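Local coordinates for putative uncharacterized protein (Streptococcus mutans, PDB 3L7N), which is uncharacterised in detail but, as a class I glutamine amidotransferase family member, probably hydrolyses glutamine and passes its amide nitrogen to an acceptor, at residues A[1-6]-A[18-23]; A[153-158]-A[162-167]. One frame throughout, in Å; residues are numbered along the deposited sequence.

Contact 1. Residues A[1-6]-A[18-23]; sequences MRIHFI and LAWAAL
Ile3 reaches helix 15-23 because its longer branch leaves the strand with CG1 anti to the carbonyl carbon (chi1 -64°) and then runs on extended (chi2 -175°), which sends CD1 out toward Trp20 and Ala21. On the helix side the Trp20 indole has CG anti to the backbone N, and this brings the six-membered half of the ring back toward the strand although the CB itself is not aimed there. The two side chains cross at about a right angle, Ile3 CD1 lying 3.6 Å from Trp20 CZ3 and coming in obliquely to the ring. The same methyl also meets the helix wall directly, with Ile3 CD1 and Ala21 CB 3.7 Å apart. Two residues further along the strand, Phe5 presents the far end of its ring to Leu18 of helix 15-23. Its CZ comes within 3.8 Å of Leu18 N, again from an oblique direction, while Phe5 CE2 and Leu18 CD1 are 4.1 Å apart.

The axes of strand 2-6 and helix 18-23 run nearly antiparallel, at 160°, with 10.4 Å between them. The small Ala21 sits across from Ile3, whose CA is its nearest counterpart. This is the first half of a beta-alpha-beta unit, the helix leading from strand 2-7 back to strand 27-32. Ile50 lies against Ile3 and Phe5 and Met30 against Phe5 and Leu18, so the neighbouring strands share this layer, and Trp20 NE1 is hydrogen-bonded to Asp230 OD1 of helix 219-233.

Chemically, strand and helix meet here mainly through methyls and aromatic carbons, with Phe5 also against the Leu18 backbone, and the polar end of Trp20 is already satisfied by Asp230; the cohesion between these two segments is therefore hydrophobic burial, without polar pairing.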
ATOM      1  N   MET A   1      13.989   4.917  12.007  1.00 32.34           N
ATOM      2  CA  MET A   1      14.600   3.884  12.975  1.00 34.44           C
ATOM      3  C   MET A   1      13.493   3.004  13.700  1.00 33.41           C
ATOM      4  O   MET A   1      13.578   1.763  13.639  1.00 34.93           O
ATOM      5  CB  MET A   1      15.526   4.535  14.058  1.00 34.96           C
ATOM      6  CG  MET A   1      16.875   4.804  13.693  1.00 37.49           C
ATOM      7  SD  MET A   1      17.973   3.370  13.292  1.00 54.47           S
ATOM      8  CE  MET A   1      19.440   4.413  12.420  1.00 35.38           C
ATOM      9  N   ARG A   2      12.543   3.625  14.445  1.00 29.46           N
ATOM     10  CA  ARG A   2      11.395   2.848  14.958  1.00 28.51           C
ATOM     11  C   ARG A   2      10.257   2.874  13.921  1.00 28.46           C
ATOM     12  O   ARG A   2       9.652   3.916  13.660  1.00 30.90           O
ATOM     13  CB  ARG A   2      10.882   3.371  16.317  1.00 28.47           C
ATOM     14  CG  ARG A   2      11.729   3.070  17.515  1.00 29.15           C
ATOM     15  CD  ARG A   2      11.523   4.095  18.648  1.00 32.61           C
ATOM     16  NE  ARG A   2      11.302   5.447  18.120  1.00 39.34           N
ATOM     17  CZ  ARG A   2      10.536   6.386  18.704  1.00 40.90           C
ATOM     18  NH1 ARG A   2       9.943   6.148  19.888  1.00 42.01           N
ATOM     19  NH2 ARG A   2      10.320   7.533  18.085  1.00 32.90           N
ATOM     20  N   ILE A   3       9.982   1.741  13.342  1.00 27.04           N
ATOM     21  CA  ILE A   3       9.010   1.621  12.302  1.00 25.09           C
ATOM     22  C   ILE A   3       7.854   0.782  12.838  1.00 26.57           C
ATOM     23  O   ILE A   3       8.076  -0.392  13.251  1.00 28.29           O
ATOM     24  CB  ILE A   3       9.634   0.879  11.136  1.00 24.33           C
ATOM     25  CG1 ILE A   3      10.762   1.667  10.567  1.00 20.95           C
ATOM     26  CG2 ILE A   3       8.589   0.481  10.033  1.00 19.79           C
ATOM     27  CD1 ILE A   3      11.301   1.025   9.352  1.00 22.41           C
ATOM     28  N   HIS A   4       6.624   1.347  12.847  1.00 24.33           N
ATOM     29  CA  HIS A   4       5.445   0.598  13.326  1.00 24.35           C
ATOM     30  C   HIS A   4       4.482   0.217  12.195  1.00 23.94           C
ATOM     31  O   HIS A   4       3.999   1.102  11.469  1.00 25.71           O
ATOM     32  CB  HIS A   4       4.700   1.389  14.446  1.00 23.12           C
ATOM     33  CG  HIS A   4       3.640   0.589  15.132  1.00 26.28           C
ATOM     34  ND1 HIS A   4       2.344   0.506  14.650  1.00 25.79           N
ATOM     35  CD2 HIS A   4       3.707  -0.282  16.187  1.00 23.20           C
ATOM     36  CE1 HIS A   4       1.640  -0.341  15.410  1.00 27.33           C
ATOM     37  NE2 HIS A   4       2.439  -0.828  16.347  1.00 21.78           N
ATOM     38  N   PHE A   5       4.174  -1.089  12.067  1.00 22.57           N
ATOM     39  CA  PHE A   5       3.261  -1.603  11.019  1.00 21.37           C
ATOM     40  C   PHE A   5       1.868  -1.787  11.520  1.00 22.55           C
ATOM     41  O   PHE A   5       1.650  -2.316  12.644  1.00 24.15           O
ATOM     42  CB  PHE A   5       3.715  -2.945  10.554  1.00 22.44           C
ATOM     43  CG  PHE A   5       4.913  -2.917   9.660  1.00 25.28           C
ATOM     44  CD1 PHE A   5       4.764  -2.894   8.255  1.00 23.50           C
ATOM     45  CD2 PHE A   5       6.185  -2.931  10.189  1.00 24.76           C
ATOM     46  CE1 PHE A   5       5.868  -2.830   7.421  1.00 23.26           C
ATOM     47  CE2 PHE A   5       7.302  -2.856   9.343  1.00 25.64           C
ATOM     48  CZ  PHE A   5       7.125  -2.831   7.942  1.00 25.28           C
ATOM     49  N   ILE A   6       0.894  -1.449  10.691  1.00 21.92           N
ATOM     50  CA  ILE A   6      -0.493  -1.785  10.989  1.00 21.50           C
ATOM     51  C   ILE A   6      -0.951  -2.832   9.986  1.00 23.72           C
ATOM     52  O   ILE A   6      -0.821  -2.630   8.781  1.00 27.10           O
ATOM     53  CB  ILE A   6      -1.442  -0.517  10.878  1.00 21.20           C
ATOM     54  CG1 ILE A   6      -0.920   0.634  11.690  1.00 18.28           C
ATOM     55  CG2 ILE A   6      -2.854  -0.868  11.238  1.00 15.12           C
ATOM     56  CD1 ILE A   6      -1.100   0.462  13.065  1.00 23.20           C
ATOM     57  N   LEU A  18       8.896  -5.088   5.380  1.00 28.81           N
ATOM     58  CA  LEU A  18       9.457  -5.659   6.586  1.00 27.81           C
ATOM     59  C   LEU A  18      10.881  -6.039   6.344  1.00 29.73           C
ATOM     60  O   LEU A  18      11.754  -5.692   7.154  1.00 30.82           O
ATOM     61  CB  LEU A  18       8.662  -6.866   7.045  1.00 27.28           C
ATOM     62  CG  LEU A  18       9.082  -7.462   8.403  1.00 25.80           C
ATOM     63  CD1 LEU A  18       9.352  -6.363   9.435  1.00 24.96           C
ATOM     64  CD2 LEU A  18       8.020  -8.500   8.953  1.00 20.63           C
ATOM     65  N   ALA A  19      11.152  -6.732   5.208  1.00 29.38           N
ATOM     66  CA  ALA A  19      12.535  -7.149   4.871  1.00 29.57           C
ATOM     67  C   ALA A  19      13.500  -5.970   4.818  1.00 30.13           C
ATOM     68  O   ALA A  19      14.594  -5.996   5.424  1.00 31.87           O
ATOM     69  CB  ALA A  19      12.537  -7.824   3.641  1.00 31.47           C
ATOM     70  N   TRP A  20      13.093  -4.925   4.127  1.00 29.80           N
ATOM     71  CA  TRP A  20      13.823  -3.679   4.127  1.00 29.15           C
ATOM     72  C   TRP A  20      14.087  -3.230   5.500  1.00 28.79           C
ATOM     73  O   TRP A  20      15.223  -2.933   5.859  1.00 28.99           O
ATOM     74  CB  TRP A  20      13.049  -2.580   3.351  1.00 29.90           C
ATOM     75  CG  TRP A  20      13.751  -1.257   3.399  1.00 31.87           C
ATOM     76  CD1 TRP A  20      14.862  -0.874   2.663  1.00 31.29           C
ATOM     77  CD2 TRP A  20      13.481  -0.185   4.306  1.00 31.48           C
ATOM     78  NE1 TRP A  20      15.276   0.389   3.056  1.00 31.41           N
ATOM     79  CE2 TRP A  20      14.456   0.833   4.066  1.00 30.36           C
ATOM     80  CE3 TRP A  20      12.481   0.046   5.271  1.00 28.69           C
ATOM     81  CZ2 TRP A  20      14.448   2.080   4.759  1.00 31.64           C
ATOM     82  CZ3 TRP A  20      12.503   1.300   6.006  1.00 27.40           C
ATOM     83  CH2 TRP A  20      13.473   2.276   5.735  1.00 26.33           C
ATOM     84  N   ALA A  21      13.025  -3.120   6.301  1.00 29.69           N
ATOM     85  CA  ALA A  21      13.200  -2.643   7.679  1.00 28.92           C
ATOM     86  C   ALA A  21      14.199  -3.535   8.448  1.00 29.27           C
ATOM     87  O   ALA A  21      15.006  -3.040   9.211  1.00 28.32           O
ATOM     88  CB  ALA A  21      11.832  -2.537   8.421  1.00 27.37           C
ATOM     89  N   ALA A  22      14.177  -4.860   8.191  1.00 29.73           N
ATOM     90  CA  ALA A  22      15.106  -5.757   8.886  1.00 29.22           C
ATOM     91  C   ALA A  22      16.497  -5.524   8.440  1.00 30.81           C
ATOM     92  O   ALA A  22      17.378  -5.359   9.270  1.00 31.23           O
ATOM     93  CB  ALA A  22      14.741  -7.127   8.703  1.00 30.24           C
ATOM     94  N   LEU A  23      16.719  -5.489   7.096  1.00 32.37           N
ATOM     95  CA  LEU A  23      18.130  -5.330   6.500  1.00 32.46           C
ATOM     96  C   LEU A  23      18.757  -4.031   6.897  1.00 32.99           C
ATOM     97  O   LEU A  23      19.905  -3.989   7.282  1.00 33.37           O
ATOM     98  CB  LEU A  23      18.086  -5.447   5.002  1.00 31.82           C
ATOM     99  CG  LEU A  23      17.497  -6.784   4.574  1.00 31.91           C
ATOM    100  CD1 LEU A  23      17.192  -6.837   3.129  1.00 28.22           C
ATOM    101  CD2 LEU A  23      18.436  -7.985   5.022  1.00 30.93           C
TER

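Contact 2. Residues A[153-158]-A[162-167]; sequences AQVLAI and CPRQII
The flat groups that matter where Leu156, Ala157, Gln165 and Ile166 meet are two peptide carbonyls. Leu156 N reaches Ile166 O from above that carbonyl's plane, 43° out of it, at 2.9 Å. Gln165 N comes closer to the plane of the Ala157 carbonyl, tilted 26° from it, and its bond to Ala157 O measures 2.8 Å. Ile166 N also leans on Ala157 O, but at 3.5 Å this bond is weak; one oxygen takes two successive N-H groups.

Val155 and Ile167 form an antiparallel non-hydrogen-bonded pair and Ala157 and Ile166 a hydrogen-bonded one. Between the pairs the register slips by one, so Leu156 is the extra residue of a beta bulge. At the far end, Ile167 CA adds a C-H contact to Gln154 O; at the turn end Ile158 CG2 lies against Pro163 O.

The Val155-Ile167 face and the Ala157-Ile166 face are knitted differently. On the first, Val155 CG2 touches Arg164 CG at 4.1 Å, the two side chains crossing at about a right angle. The extended Arg164 gives NH1 to the carbonyl of Pro147. Near this face, Ile167 CG2, the branch anti to the backbone N, rests 3.7 Å from Ala153 CB. On the other, Ile166 puts CD1 4.1 Å from Ala157 CB. Ile166 CG2 also lies 4.0 Å from Leu156 CB. The Gln165 chain is bent at chi2, and its NE2 is hydrogen-bonded to Ser159 OG.

Together the segments make a beta hairpin within the mixed sheet: strand 154-158 lies between 166-170 and 115-120, with backbone hydrogen bonds to Ser119 of the latter and to Thr121 just beyond it, while Ile167 makes backbone hydrogen bonds with Ala175 of strand 173-176 on the other flank and Met146 of strand 145-146 touches Pro163 and Arg164.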
ATOM      1  N   ALA A 153      -2.672  17.028  -2.540  1.00 42.66           N
ATOM      2  CA  ALA A 153      -1.987  15.775  -2.853  1.00 43.45           C
ATOM      3  C   ALA A 153      -1.627  15.737  -4.309  1.00 44.04           C
ATOM      4  O   ALA A 153      -2.365  16.273  -5.141  1.00 45.59           O
ATOM      5  CB  ALA A 153      -2.842  14.587  -2.478  1.00 42.69           C
ATOM      6  N   GLN A 154      -0.480  15.116  -4.628  1.00 44.37           N
ATOM      7  CA  GLN A 154      -0.040  14.908  -6.048  1.00 44.96           C
ATOM      8  C   GLN A 154      -0.077  13.446  -6.449  1.00 44.84           C
ATOM      9  O   GLN A 154       0.276  12.594  -5.667  1.00 47.29           O
ATOM     10  CB  GLN A 154       1.356  15.422  -6.233  1.00 44.93           C
ATOM     11  CG  GLN A 154       1.441  16.912  -6.123  1.00 49.55           C
ATOM     12  CD  GLN A 154       2.766  17.364  -5.651  1.00 49.74           C
ATOM     13  OE1 GLN A 154       2.973  17.548  -4.461  1.00 52.30           O
ATOM     14  NE2 GLN A 154       3.705  17.507  -6.574  1.00 49.76           N
ATOM     15  N   VAL A 155      -0.501  13.158  -7.677  1.00 43.07           N
ATOM     16  CA  VAL A 155      -0.330  11.819  -8.243  1.00 40.66           C
ATOM     17  C   VAL A 155       1.104  11.653  -8.872  1.00 41.85           C
ATOM     18  O   VAL A 155       1.514  12.438  -9.792  1.00 42.88           O
ATOM     19  CB  VAL A 155      -1.391  11.514  -9.291  1.00 40.05           C
ATOM     20  CG1 VAL A 155      -1.174  10.139  -9.883  1.00 38.19           C
ATOM     21  CG2 VAL A 155      -2.825  11.665  -8.694  1.00 37.48           C
ATOM     22  N   LEU A 156       1.874  10.685  -8.367  1.00 40.15           N
ATOM     23  CA  LEU A 156       3.166  10.453  -8.901  1.00 37.27           C
ATOM     24  C   LEU A 156       3.190   9.297  -9.931  1.00 36.61           C
ATOM     25  O   LEU A 156       4.136   9.180 -10.695  1.00 36.70           O
ATOM     26  CB  LEU A 156       4.207  10.289  -7.797  1.00 35.47           C
ATOM     27  CG  LEU A 156       4.065  11.304  -6.660  1.00 36.95           C
ATOM     28  CD1 LEU A 156       5.100  11.080  -5.571  1.00 33.82           C
ATOM     29  CD2 LEU A 156       4.142  12.701  -7.137  1.00 34.19           C
ATOM     30  N   ALA A 157       2.118   8.529 -10.027  1.00 35.08           N
ATOM     31  CA  ALA A 157       2.129   7.452 -10.978  1.00 37.10           C
ATOM     32  C   ALA A 157       0.822   6.908 -11.244  1.00 39.42           C
ATOM     33  O   ALA A 157      -0.053   6.928 -10.373  1.00 40.58           O
ATOM     34  CB  ALA A 157       3.021   6.404 -10.557  1.00 36.64           C
ATOM     35  N   ILE A 158       0.636   6.413 -12.489  1.00 41.64           N
ATOM     36  CA  ILE A 158      -0.646   5.836 -12.916  1.00 42.91           C
ATOM     37  C   ILE A 158      -0.394   4.531 -13.575  1.00 43.85           C
ATOM     38  O   ILE A 158       0.746   4.212 -13.944  1.00 43.50           O
ATOM     39  CB  ILE A 158      -1.408   6.766 -13.886  1.00 43.77           C
ATOM     40  CG1 ILE A 158      -0.704   6.803 -15.280  1.00 45.37           C
ATOM     41  CG2 ILE A 158      -1.488   8.147 -13.335  1.00 41.49           C
ATOM     42  CD1 ILE A 158      -1.727   6.975 -16.470  1.00 46.83           C
ATOM     43  N   CYS A 162      -5.813   2.327 -13.619  1.00 43.93           N
ATOM     44  CA  CYS A 162      -6.060   3.159 -12.439  1.00 42.73           C
ATOM     45  C   CYS A 162      -5.166   4.351 -12.419  1.00 41.18           C
ATOM     46  O   CYS A 162      -3.954   4.214 -12.593  1.00 41.18           O
ATOM     47  CB  CYS A 162      -5.887   2.321 -11.149  1.00 43.16           C
ATOM     48  SG  CYS A 162      -5.834   3.212  -9.664  1.00 43.69           S
ATOM     49  N   PRO A 163      -5.770   5.562 -12.263  1.00 40.04           N
ATOM     50  CA  PRO A 163      -5.091   6.871 -12.408  1.00 40.84           C
ATOM     51  C   PRO A 163      -4.400   7.373 -11.120  1.00 42.70           C
ATOM     52  O   PRO A 163      -3.836   8.469 -11.106  1.00 44.88           O
ATOM     53  CB  PRO A 163      -6.221   7.807 -12.787  1.00 39.97           C
ATOM     54  CG  PRO A 163      -7.478   7.144 -12.254  1.00 37.72           C
ATOM     55  CD  PRO A 163      -7.245   5.689 -12.253  1.00 39.30           C
ATOM     56  N   ARG A 164      -4.407   6.562 -10.069  1.00 42.87           N
ATOM     57  CA  ARG A 164      -3.846   6.980  -8.790  1.00 42.83           C
ATOM     58  C   ARG A 164      -2.965   5.831  -8.117  1.00 42.38           C
ATOM     59  O   ARG A 164      -3.430   5.122  -7.221  1.00 42.39           O
ATOM     60  CB  ARG A 164      -5.001   7.402  -7.860  1.00 43.13           C
ATOM     61  CG  ARG A 164      -5.621   8.714  -8.230  1.00 42.17           C
ATOM     62  CD  ARG A 164      -6.899   8.933  -7.542  1.00 41.29           C
ATOM     63  NE  ARG A 164      -7.485  10.143  -8.026  1.00 45.04           N
ATOM     64  CZ  ARG A 164      -8.578  10.742  -7.537  1.00 47.58           C
ATOM     65  NH1 ARG A 164      -9.215  10.275  -6.462  1.00 46.69           N
ATOM     66  NH2 ARG A 164      -9.018  11.837  -8.127  1.00 46.07           N
ATOM     67  N   GLN A 165      -1.768   5.618  -8.607  1.00 40.19           N
ATOM     68  CA  GLN A 165      -1.048   4.478  -8.171  1.00 39.36           C
ATOM     69  C   GLN A 165      -0.176   4.848  -6.992  1.00 38.87           C
ATOM     70  O   GLN A 165      -0.080   4.104  -6.040  1.00 39.55           O
ATOM     71  CB  GLN A 165      -0.198   3.869  -9.302  1.00 38.72           C
ATOM     72  CG  GLN A 165      -0.930   3.014 -10.248  1.00 39.24           C
ATOM     73  CD  GLN A 165      -1.693   1.877  -9.587  1.00 45.71           C
ATOM     74  OE1 GLN A 165      -1.584   1.657  -8.393  1.00 48.67           O
ATOM     75  NE2 GLN A 165      -2.500   1.152 -10.386  1.00 47.64           N
ATOM     76  N   ILE A 166       0.473   5.994  -7.084  1.00 36.48           N
ATOM     77  CA  ILE A 166       1.316   6.483  -6.049  1.00 35.04           C
ATOM     78  C   ILE A 166       0.938   7.940  -5.835  1.00 36.77           C
ATOM     79  O   ILE A 166       0.614   8.648  -6.819  1.00 38.16           O
ATOM     80  CB  ILE A 166       2.701   6.455  -6.468  1.00 34.05           C
ATOM     81  CG1 ILE A 166       3.169   5.017  -6.700  1.00 34.05           C
ATOM     82  CG2 ILE A 166       3.550   7.129  -5.468  1.00 35.71           C
ATOM     83  CD1 ILE A 166       4.646   4.933  -7.113  1.00 26.95           C
ATOM     84  N   ILE A 167       0.872   8.387  -4.556  1.00 35.36           N
ATOM     85  CA  ILE A 167       0.369   9.739  -4.230  1.00 32.32           C
ATOM     86  C   ILE A 167       1.229  10.326  -3.146  1.00 33.53           C
ATOM     87  O   ILE A 167       1.636   9.619  -2.240  1.00 35.17           O
ATOM     88  CB  ILE A 167      -1.090   9.719  -3.769  1.00 31.16           C
ATOM     89  CG1 ILE A 167      -1.989   9.198  -4.849  1.00 24.84           C
ATOM     90  CG2 ILE A 167      -1.557  11.154  -3.259  1.00 29.15           C
ATOM     91  CD1 ILE A 167      -3.444   9.075  -4.376  1.00 21.44           C
TER

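Overall arrangement
Contact 1 and contact 2 belong to distant parts of one mixed sheet, on opposite sides of the chain's centre, with their centres 24 Å apart and their nearest atoms about 15 Å apart. They do not touch. Strand 2-7 of contact 1 sits in the parallel half, strands 154-158 and 166-170 of contact 2 in the antiparallel half, and strands 48-51, 86-90 and 173-176 lie between them. Strand 86-90 passes through Cys91, flanked by Gly89 and Gly93, into helix 92-100, a pattern resembling a nucleophile elbow and consistent with Cys91 being the glutaminase nucleophile of this family. Contact 1 joins helix to sheet, whereas contact 2 joins strand to strand.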